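Local coordinates for uncharacterized protein (Pseudomonas aeruginosa, PDB 6P8P) that belongs to the HORMA domain family and probably regulates a cGAS-like nucleotidyltransferase in type III CBASS immunity against bacteriophages, at residues R7-S12 with W21-E26. The protein carries 2 engineered substitutions. Residues are numbered along the deposited sequence; the frame is centred on the assembly and turned at random.
Sequences RTFRSS and WDAIVE
F9 meets A23 and I24 where a strand at the edge of this chain's mixed sheet, 4-10, packs against helix 17-29 in the HORMA domain. The contact is small, burying 131 Å² in all, and wholly apolar, as suits a layer of helix laid on a sheet. F9 supplies the strand's share: its CB points toward the helix, and with CG beside the backbone N and anti to the carbonyl carbon (chi1 -84°) the ring lies against A23 and I24. F9 CA and I24 CA, 7.9 Å apart, are the nearest backbone pair, and the large flat phenyl ring fills the layer between strand and helix. The helix answers with two unequal residues. I24 brings its longer branch over one ring face, CG1 standing 4.2 Å above the plane and displaced toward the rim. I24 also touches I72 of the neighbouring strand 69-75, as F9 does, while L27 further along the helix adds to the packing around the ring. A23, by contrast, offers a single methyl, small enough to let the ring come close to the helix backbone. Beyond F9, A23 and I24 the contact ends, and the helix turns its exposed side to solvent at D22 and E26, a natural place for carboxylates. On the strand, R10 bonds through NE to A80 O, and T8 rests on Y73 and L75. The closest approach is oblique, from the same side of the ring plane as I24, where F9 CE2 lies 3.7 Å from A23 CB.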
ATOM      1  N   ARG A   7      -3.865   9.680  20.712  1.00 19.86           N
ATOM      2  CA  ARG A   7      -4.583   8.422  20.799  1.00 16.73           C
ATOM      3  C   ARG A   7      -3.582   7.326  20.459  1.00 21.98           C
ATOM      4  O   ARG A   7      -2.544   7.582  19.844  1.00 21.87           O
ATOM      5  CB  ARG A   7      -5.787   8.419  19.874  1.00 18.46           C
ATOM      6  CG  ARG A   7      -6.928   9.378  20.268  1.00 21.24           C
ATOM      7  CD  ARG A   7      -7.618   8.934  21.535  1.00 20.07           C
ATOM      8  NE  ARG A   7      -8.819   9.705  21.863  1.00 21.55           N
ATOM      9  CZ  ARG A   7      -8.818  10.841  22.549  1.00 24.41           C
ATOM     10  NH1 ARG A   7      -7.679  11.379  22.957  1.00 26.77           N
ATOM     11  NH2 ARG A   7      -9.969  11.452  22.807  1.00 22.65           N
ATOM     12  N   THR A   8      -3.874   6.117  20.927  1.00 18.02           N
ATOM     13  CA  THR A   8      -2.992   4.975  20.747  1.00 16.29           C
ATOM     14  C   THR A   8      -3.868   3.773  20.444  1.00 20.83           C
ATOM     15  O   THR A   8      -4.652   3.337  21.289  1.00 20.89           O
ATOM     16  CB  THR A   8      -2.112   4.725  21.972  1.00 26.24           C
ATOM     17  OG1 THR A   8      -1.267   5.863  22.187  1.00 33.23           O
ATOM     18  CG2 THR A   8      -1.266   3.507  21.754  1.00 24.26           C
ATOM     19  N   PHE A   9      -3.726   3.241  19.241  1.00 18.16           N
ATOM     20  CA  PHE A   9      -4.535   2.118  18.794  1.00 17.31           C
ATOM     21  C   PHE A   9      -3.767   0.810  18.848  1.00 19.81           C
ATOM     22  O   PHE A   9      -2.594   0.750  18.474  1.00 17.19           O
ATOM     23  CB  PHE A   9      -5.016   2.349  17.361  1.00 19.24           C
ATOM     24  CG  PHE A   9      -6.237   3.179  17.283  1.00 16.88           C
ATOM     25  CD1 PHE A   9      -6.171   4.559  17.498  1.00 28.08           C
ATOM     26  CD2 PHE A   9      -7.466   2.606  17.080  1.00 19.07           C
ATOM     27  CE1 PHE A   9      -7.314   5.323  17.452  1.00 30.94           C
ATOM     28  CE2 PHE A   9      -8.620   3.370  17.046  1.00 29.64           C
ATOM     29  CZ  PHE A   9      -8.542   4.721  17.225  1.00 33.59           C
ATOM     30  N   ARG A  10      -4.460  -0.245  19.265  1.00 13.75           N
ATOM     31  CA  ARG A  10      -3.914  -1.603  19.254  1.00 17.02           C
ATOM     32  C   ARG A  10      -3.888  -2.143  17.822  1.00 20.50           C
ATOM     33  O   ARG A  10      -4.937  -2.313  17.188  1.00 19.04           O
ATOM     34  CB  ARG A  10      -4.748  -2.506  20.155  1.00 20.52           C
ATOM     35  CG  ARG A  10      -4.914  -1.925  21.577  1.00 24.08           C
ATOM     36  CD  ARG A  10      -6.022  -2.646  22.349  1.00 22.76           C
ATOM     37  NE  ARG A  10      -5.662  -4.021  22.654  1.00 25.22           N
ATOM     38  CZ  ARG A  10      -6.486  -4.896  23.220  1.00 32.08           C
ATOM     39  NH1 ARG A  10      -7.721  -4.534  23.505  1.00 28.95           N
ATOM     40  NH2 ARG A  10      -6.083  -6.133  23.475  1.00 26.32           N
ATOM     41  N   SER A  11      -2.693  -2.434  17.324  1.00 18.41           N
ATOM     42  CA  SER A  11      -2.557  -2.924  15.954  1.00 16.35           C
ATOM     43  C   SER A  11      -2.136  -4.389  15.993  1.00 16.05           C
ATOM     44  O   SER A  11      -2.611  -5.136  16.851  1.00 19.71           O
ATOM     45  CB  SER A  11      -1.578  -2.045  15.179  1.00 20.10           C
ATOM     46  OG  SER A  11      -1.570  -2.392  13.808  1.00 17.56           O
ATOM     47  N   SER A  12      -1.269  -4.800  15.084  1.00 17.21           N
ATOM     48  CA  SER A  12      -0.970  -6.215  14.925  1.00 18.51           C
ATOM     49  C   SER A  12      -0.256  -6.740  16.168  1.00 25.11           C
ATOM     50  O   SER A  12       0.671  -6.094  16.656  1.00 20.64           O
ATOM     51  CB  SER A  12      -0.077  -6.429  13.695  1.00 27.69           C
ATOM     52  OG  SER A  12       0.129  -7.807  13.504  1.00 40.07           O
ATOM     53  N   TRP A  21      -6.098   0.705  10.251  1.00 13.77           N
ATOM     54  CA  TRP A  21      -6.415   1.936   9.515  1.00 16.60           C
ATOM     55  C   TRP A  21      -7.904   2.239   9.530  1.00 19.17           C
ATOM     56  O   TRP A  21      -8.304   3.391   9.731  1.00 15.97           O
ATOM     57  CB  TRP A  21      -5.940   1.824   8.077  1.00 15.28           C
ATOM     58  CG  TRP A  21      -6.157   3.037   7.251  1.00 13.48           C
ATOM     59  CD1 TRP A  21      -6.921   3.115   6.131  1.00 17.90           C
ATOM     60  CD2 TRP A  21      -5.622   4.345   7.477  1.00 13.41           C
ATOM     61  NE1 TRP A  21      -6.858   4.400   5.607  1.00 15.94           N
ATOM     62  CE2 TRP A  21      -6.084   5.174   6.438  1.00 16.30           C
ATOM     63  CE3 TRP A  21      -4.770   4.891   8.449  1.00 14.32           C
ATOM     64  CZ2 TRP A  21      -5.708   6.500   6.322  1.00 16.73           C
ATOM     65  CZ3 TRP A  21      -4.419   6.237   8.355  1.00 17.14           C
ATOM     66  CH2 TRP A  21      -4.894   7.026   7.297  1.00 16.85           C
ATOM     67  N   ASP A  22      -8.739   1.219   9.332  1.00 17.45           N
ATOM     68  CA  ASP A  22     -10.179   1.434   9.365  1.00 15.98           C
ATOM     69  C   ASP A  22     -10.616   2.013  10.713  1.00 18.39           C
ATOM     70  O   ASP A  22     -11.468   2.902  10.766  1.00 18.81           O
ATOM     71  CB  ASP A  22     -10.905   0.119   9.080  1.00 16.66           C
ATOM     72  CG  ASP A  22     -10.962  -0.228   7.608  1.00 34.11           C
ATOM     73  OD1 ASP A  22     -10.563   0.592   6.765  1.00 26.96           O
ATOM     74  OD2 ASP A  22     -11.424  -1.356   7.288  1.00 29.08           O
ATOM     75  N   ALA A  23      -9.998   1.561  11.810  1.00 15.11           N
ATOM     76  CA  ALA A  23     -10.371   2.097  13.124  1.00 16.04           C
ATOM     77  C   ALA A  23      -9.961   3.556  13.238  1.00 16.45           C
ATOM     78  O   ALA A  23     -10.688   4.369  13.829  1.00 16.97           O
ATOM     79  CB  ALA A  23      -9.741   1.274  14.253  1.00 16.43           C
ATOM     80  N   ILE A  24      -8.800   3.899  12.649  1.00 14.01           N
ATOM     81  CA  ILE A  24      -8.312   5.281  12.644  1.00 13.72           C
ATOM     82  C   ILE A  24      -9.193   6.164  11.777  1.00 17.74           C
ATOM     83  O   ILE A  24      -9.529   7.293  12.147  1.00 19.93           O
ATOM     84  CB  ILE A  24      -6.842   5.316  12.183  1.00 18.27           C
ATOM     85  CG1 ILE A  24      -5.962   4.643  13.243  1.00 17.58           C
ATOM     86  CG2 ILE A  24      -6.387   6.741  11.911  1.00 18.91           C
ATOM     87  CD1 ILE A  24      -4.543   4.329  12.797  1.00 22.65           C
ATOM     88  N   VAL A  25      -9.614   5.662  10.632  1.00 14.80           N
ATOM     89  CA  VAL A  25     -10.506   6.438   9.785  1.00 15.24           C
ATOM     90  C   VAL A  25     -11.812   6.737  10.515  1.00 16.49           C
ATOM     91  O   VAL A  25     -12.352   7.844  10.440  1.00 15.93           O
ATOM     92  CB  VAL A  25     -10.779   5.682   8.479  1.00 16.03           C
ATOM     93  CG1 VAL A  25     -11.857   6.408   7.667  1.00 17.79           C
ATOM     94  CG2 VAL A  25      -9.484   5.536   7.657  1.00 20.03           C
ATOM     95  N   GLU A  26     -12.350   5.753  11.215  1.00 16.81           N
ATOM     96  CA  GLU A  26     -13.585   6.000  11.962  1.00 15.62           C
ATOM     97  C   GLU A  26     -13.374   7.041  13.067  1.00 18.96           C
ATOM     98  O   GLU A  26     -14.210   7.930  13.262  1.00 21.96           O
ATOM     99  CB  GLU A  26     -14.115   4.687  12.532  1.00 21.08           C
ATOM    100  CG  GLU A  26     -15.459   4.851  13.259  1.00 27.85           C
ATOM    101  CD  GLU A  26     -16.590   5.311  12.364  1.00 47.37           C
ATOM    102  OE1 GLU A  26     -16.493   5.146  11.129  1.00 46.10           O
ATOM    103  OE2 GLU A  26     -17.582   5.848  12.907  1.00 57.97           O
TER